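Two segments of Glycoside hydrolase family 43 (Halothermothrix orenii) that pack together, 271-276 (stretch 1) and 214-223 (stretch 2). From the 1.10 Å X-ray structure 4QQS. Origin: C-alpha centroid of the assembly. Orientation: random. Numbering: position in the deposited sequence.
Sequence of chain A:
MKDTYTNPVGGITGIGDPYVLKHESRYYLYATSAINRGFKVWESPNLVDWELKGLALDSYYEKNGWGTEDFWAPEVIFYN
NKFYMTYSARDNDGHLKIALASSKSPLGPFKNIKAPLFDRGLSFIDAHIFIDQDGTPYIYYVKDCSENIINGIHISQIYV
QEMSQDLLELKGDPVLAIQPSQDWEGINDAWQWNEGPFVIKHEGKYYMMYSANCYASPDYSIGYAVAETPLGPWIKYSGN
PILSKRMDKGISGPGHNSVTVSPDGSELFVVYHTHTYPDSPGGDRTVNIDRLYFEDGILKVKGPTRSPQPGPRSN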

ATOM      1  N   VAL A 271      -6.474   6.432   1.618  1.00  6.86           N
ATOM      2  CA  VAL A 271      -6.764   6.161   0.221  1.00  6.84           C
ATOM      3  C   VAL A 271      -6.763   4.644   0.095  1.00  6.57           C
ATOM      4  O   VAL A 271      -5.777   4.003   0.429  1.00  7.12           O
ATOM      5  CB  VAL A 271      -5.715   6.773  -0.713  1.00  7.77           C
ATOM      6  CG1 VAL A 271      -6.117   6.517  -2.156  1.00  8.47           C
ATOM      7  CG2 VAL A 271      -5.542   8.281  -0.445  1.00  8.46           C
ATOM      8  N   TYR A 272      -7.873   4.063  -0.344  1.00  6.42           N
ATOM      9  CA  TYR A 272      -8.059   2.621  -0.287  1.00  6.42           C
ATOM     10  C   TYR A 272      -8.884   2.146  -1.468  1.00  6.42           C
ATOM     11  O   TYR A 272      -9.618   2.926  -2.076  1.00  7.34           O
ATOM     12  CB  TYR A 272      -8.725   2.212   1.042  1.00  6.73           C
ATOM     13  CG  TYR A 272     -10.103   2.797   1.251  1.00  7.00           C
ATOM     14  CD1 TYR A 272     -10.277   4.097   1.712  1.00  7.24           C
ATOM     15  CD2 TYR A 272     -11.229   2.046   0.970  1.00  7.49           C
ATOM     16  CE1 TYR A 272     -11.552   4.636   1.894  1.00  7.84           C
ATOM     17  CE2 TYR A 272     -12.511   2.571   1.158  1.00  7.86           C
ATOM     18  CZ  TYR A 272     -12.667   3.866   1.607  1.00  7.84           C
ATOM     19  OH  TYR A 272     -13.949   4.347   1.762  1.00  8.96           O
ATOM     20  N   HIS A 273      -8.768   0.864  -1.789  1.00  6.45           N
ATOM     21  CA  HIS A 273      -9.590   0.312  -2.846  1.00  6.61           C
ATOM     22  C   HIS A 273     -10.794  -0.432  -2.291  1.00  6.67           C
ATOM     23  O   HIS A 273     -10.810  -0.830  -1.143  1.00  7.04           O
ATOM     24  CB  HIS A 273      -8.797  -0.555  -3.815  1.00  7.05           C
ATOM     25  CG  HIS A 273      -8.231  -1.822  -3.258  1.00  6.93           C
ATOM     26  ND1 HIS A 273      -8.906  -2.810  -2.564  1.00  9.39           N
ATOM     27  CD2 HIS A 273      -6.975  -2.267  -3.426  1.00  6.09           C
ATOM     28  CE1 HIS A 273      -8.045  -3.794  -2.310  1.00  6.97           C
ATOM     29  NE2 HIS A 273      -6.881  -3.488  -2.839  1.00  8.90           N
ATOM     30  N   THR A 274     -11.811  -0.564  -3.137  1.00  6.86           N
ATOM     31  CA  THR A 274     -12.951  -1.450  -2.895  1.00  7.33           C
ATOM     32  C   THR A 274     -13.271  -2.170  -4.204  1.00  7.69           C
ATOM     33  O   THR A 274     -12.830  -1.762  -5.274  1.00  8.61           O
ATOM     34  CB  THR A 274     -14.200  -0.678  -2.434  1.00  8.28           C
ATOM     35  OG1 THR A 274     -14.509   0.327  -3.403  1.00  9.38           O
ATOM     36  CG2 THR A 274     -13.996  -0.040  -1.078  1.00  8.93           C
ATOM     37  N   HIS A 275     -14.081  -3.218  -4.149  1.00  8.35           N
ATOM     38  CA  HIS A 275     -14.423  -3.911  -5.384  1.00  8.77           C
ATOM     39  C   HIS A 275     -15.304  -3.051  -6.263  1.00  9.92           C
ATOM     40  O   HIS A 275     -16.273  -2.445  -5.804  1.00 10.83           O
ATOM     41  CB  HIS A 275     -15.132  -5.220  -5.098  1.00  9.23           C
ATOM     42  CG  HIS A 275     -14.307  -6.178  -4.308  1.00  9.36           C
ATOM     43  ND1 HIS A 275     -13.134  -6.751  -4.748  1.00 10.57           N
ATOM     44  CD2 HIS A 275     -14.512  -6.642  -3.060  1.00  8.45           C
ATOM     45  CE1 HIS A 275     -12.664  -7.532  -3.791  1.00  8.48           C
ATOM     46  NE2 HIS A 275     -13.495  -7.497  -2.767  1.00 10.69           N
ATOM     47  N   THR A 276     -14.975  -3.015  -7.543  1.00 11.06           N
ATOM     48  CA  THR A 276     -15.769  -2.245  -8.490  1.00 12.81           C
ATOM     49  C   THR A 276     -17.174  -2.847  -8.610  1.00 14.90           C
ATOM     50  O   THR A 276     -18.161  -2.125  -8.770  1.00 16.84           O
ATOM     51  CB  THR A 276     -15.057  -2.179  -9.858  1.00 12.92           C
ATOM     52  OG1 THR A 276     -13.762  -1.600  -9.663  1.00 12.57           O
ATOM     53  CG2 THR A 276     -15.845  -1.352 -10.869  1.00 14.19           C
TER
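Stretch 2 214-223: CYASPDYSIG

The most unusual feature of this contact is that a single imidazole, that of His275, reaches into the folded backbone of stretch 2 and is met there by main-chain atoms rather than by side chains. Stretch 2 opens with two successive type I turns, Cys214 to Ser217 and Ser217 to Tyr220, closed by Ser217 N to Cys214 O at 2.9 Å and Tyr220 N to Ser217 O at 3.1 Å. Ser217 belongs to both turns, and its carbonyl, besides closing the second, accepts a weak but nearly straight hydrogen bond from His275 NE2, 3.3 Å from Ser217 O. Histidine suits the place because its ring carries a donor well beyond the backbone; here Ser217 O lies near the ring plane, at its edge. Ala216 adds a packing contact, its CA 4.0 Å from His275 CE1, while its CA-to-CB bond points away, as do those of Ser217 and Pro218.

After the turns the chain extends, becoming strand from Ser221 to Gly223. It runs opposite in sequence sense to strand 271-275: Pro218 lies nearest His275, with CA atoms 7.9 Å apart, and Ile222 nearest Tyr272, with CA atoms 9.2 Å apart. Such spacing leaves room for side chains between the backbones, and no main-chain hydrogen bonds join them.

Midway, the rings of His273 and Tyr220 meet rim to rim, their planes only 9° apart and centroids 5.7 Å apart, with His273 CE1 3.5 Å from Tyr220 CE2. Their polar ends share a water, which donates to Tyr220 OH at 3.2 Å and lies 3.3 Å from His273 NE2. These aromatic residues thus combine ring packing with a polar bridge. At the far end, Ile222 is purely apolar: its CD1 rests 4.1 Å from Tyr272 CB, while the tyrosine ring leads away.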

ATOM      1  N   CYS A 214      -8.882 -12.358   2.256  1.00  9.44           N
ATOM      2  CA  CYS A 214      -8.570 -12.497   0.842  1.00 10.10           C
ATOM      3  C   CYS A 214      -9.001 -11.257   0.063  1.00  9.20           C
ATOM      4  O   CYS A 214     -10.133 -10.801   0.210  1.00  9.07           O
ATOM      5  CB  CYS A 214      -9.283 -13.722   0.274  1.00 12.25           C
ATOM      6  SG  CYS A 214      -8.929 -14.033  -1.460  1.00 14.20           S
ATOM      7  N   TYR A 215      -8.118 -10.742  -0.795  1.00  8.88           N
ATOM      8  CA  TYR A 215      -8.436  -9.562  -1.603  1.00  9.08           C
ATOM      9  C   TYR A 215      -9.715  -9.725  -2.430  1.00  8.64           C
ATOM     10  O   TYR A 215     -10.361  -8.736  -2.745  1.00  8.77           O
ATOM     11  CB  TYR A 215      -7.289  -9.204  -2.559  1.00  9.99           C
ATOM     12  CG  TYR A 215      -7.297 -10.062  -3.791  1.00 10.99           C
ATOM     13  CD1 TYR A 215      -7.889  -9.622  -4.973  1.00 11.16           C
ATOM     14  CD2 TYR A 215      -6.785 -11.336  -3.759  1.00 11.20           C
ATOM     15  CE1 TYR A 215      -7.955 -10.424  -6.085  1.00 11.77           C
ATOM     16  CE2 TYR A 215      -6.841 -12.156  -4.874  1.00 11.53           C
ATOM     17  CZ  TYR A 215      -7.431 -11.692  -6.029  1.00 12.06           C
ATOM     18  OH  TYR A 215      -7.507 -12.488  -7.142  1.00 13.37           O
ATOM     19  N   ALA A 216     -10.068 -10.960  -2.792  1.00  9.08           N
ATOM     20  CA  ALA A 216     -11.223 -11.239  -3.640  1.00 10.14           C
ATOM     21  C   ALA A 216     -12.502 -11.478  -2.842  1.00 10.81           C
ATOM     22  O   ALA A 216     -13.530 -11.805  -3.422  1.00 12.57           O
ATOM     23  CB  ALA A 216     -10.921 -12.429  -4.540  1.00 10.80           C
ATOM     24  N   SER A 217     -12.441 -11.306  -1.521  1.00 10.85           N
ATOM     25  CA  SER A 217     -13.594 -11.459  -0.638  1.00 11.22           C
ATOM     26  C   SER A 217     -14.102 -10.105  -0.157  1.00 10.39           C
ATOM     27  O   SER A 217     -13.300  -9.198   0.058  1.00  9.89           O
ATOM     28  CB  SER A 217     -13.186 -12.283   0.582  1.00 13.00           C
ATOM     29  OG  SER A 217     -14.187 -12.263   1.582  1.00 13.85           O
ATOM     30  N   PRO A 218     -15.421  -9.969   0.067  1.00 10.93           N
ATOM     31  CA  PRO A 218     -15.929  -8.740   0.687  1.00 10.69           C
ATOM     32  C   PRO A 218     -15.286  -8.471   2.047  1.00  9.25           C
ATOM     33  O   PRO A 218     -15.274  -7.324   2.485  1.00  9.68           O
ATOM     34  CB  PRO A 218     -17.432  -9.011   0.820  1.00 12.35           C
ATOM     35  CG  PRO A 218     -17.694 -10.037  -0.188  1.00 14.72           C
ATOM     36  CD  PRO A 218     -16.505 -10.906  -0.246  1.00 12.76           C
ATOM     37  N   ASP A 219     -14.752  -9.509   2.685  1.00  9.57           N
ATOM     38  CA  ASP A 219     -14.173  -9.389   4.013  1.00  9.50           C
ATOM     39  C   ASP A 219     -12.739  -8.862   4.039  1.00  8.48           C
ATOM     40  O   ASP A 219     -12.181  -8.705   5.121  1.00  8.87           O
ATOM     41  CB  ASP A 219     -14.268 -10.719   4.752  1.00 11.17           C
ATOM     42  CG  ASP A 219     -15.702 -11.098   5.045  1.00 13.85           C
ATOM     43  OD1 ASP A 219     -16.472 -10.214   5.487  1.00 14.43           O
ATOM     44  OD2 ASP A 219     -16.056 -12.274   4.808  1.00 16.85           O
ATOM     45  N   TYR A 220     -12.151  -8.584   2.876  1.00  7.78           N
ATOM     46  CA  TYR A 220     -10.890  -7.847   2.855  1.00  7.42           C
ATOM     47  C   TYR A 220     -11.118  -6.567   3.650  1.00  7.06           C
ATOM     48  O   TYR A 220     -12.141  -5.906   3.488  1.00  7.71           O
ATOM     49  CB  TYR A 220     -10.465  -7.540   1.433  1.00  7.48           C
ATOM     50  CG  TYR A 220      -8.997  -7.262   1.222  1.00  7.15           C
ATOM     51  CD1 TYR A 220      -8.040  -8.197   1.567  1.00  7.79           C
ATOM     52  CD2 TYR A 220      -8.574  -6.090   0.619  1.00  7.79           C
ATOM     53  CE1 TYR A 220      -6.690  -7.978   1.302  1.00  8.08           C
ATOM     54  CE2 TYR A 220      -7.237  -5.856   0.347  1.00  8.20           C
ATOM     55  CZ  TYR A 220      -6.303  -6.804   0.678  1.00  8.67           C
ATOM     56  OH  TYR A 220      -4.984  -6.540   0.363  1.00  9.86           O
ATOM     57  N   SER A 221     -10.195  -6.237   4.549  1.00  6.67           N
ATOM     58  CA  SER A 221     -10.406  -5.112   5.449  1.00  6.21           C
ATOM     59  C   SER A 221      -9.084  -4.679   6.062  1.00  6.08           C
ATOM     60  O   SER A 221      -8.078  -5.401   5.975  1.00  6.69           O
ATOM     61  CB  SER A 221     -11.449  -5.453   6.514  1.00  7.61           C
ATOM     62  OG  SER A 221     -11.373  -6.806   6.935  1.00  8.87           O
ATOM     63  N   ILE A 222      -9.102  -3.496   6.665  1.00  6.03           N
ATOM     64  CA  ILE A 222      -7.910  -2.823   7.156  1.00  6.22           C
ATOM     65  C   ILE A 222      -7.912  -2.740   8.669  1.00  6.14           C
ATOM     66  O   ILE A 222      -8.909  -2.332   9.282  1.00  6.99           O
ATOM     67  CB  ILE A 222      -7.818  -1.400   6.559  1.00  6.82           C
ATOM     68  CG1 ILE A 222      -7.645  -1.504   5.042  1.00  9.27           C
ATOM     69  CG2 ILE A 222      -6.690  -0.603   7.197  1.00  7.45           C
ATOM     70  CD1 ILE A 222      -7.883  -0.215   4.293  1.00 10.07           C
ATOM     71  N   GLY A 223      -6.778  -3.118   9.261  1.00  6.13           N
ATOM     72  CA  GLY A 223      -6.529  -2.946  10.675  1.00  6.07           C
ATOM     73  C   GLY A 223      -5.249  -2.162  10.885  1.00  5.60           C
ATOM     74  O   GLY A 223      -4.584  -1.766   9.928  1.00  6.03           O
TER
HETATM   75  O   HOH W   1      -4.893  -6.106  -2.855  1.00 16.67           O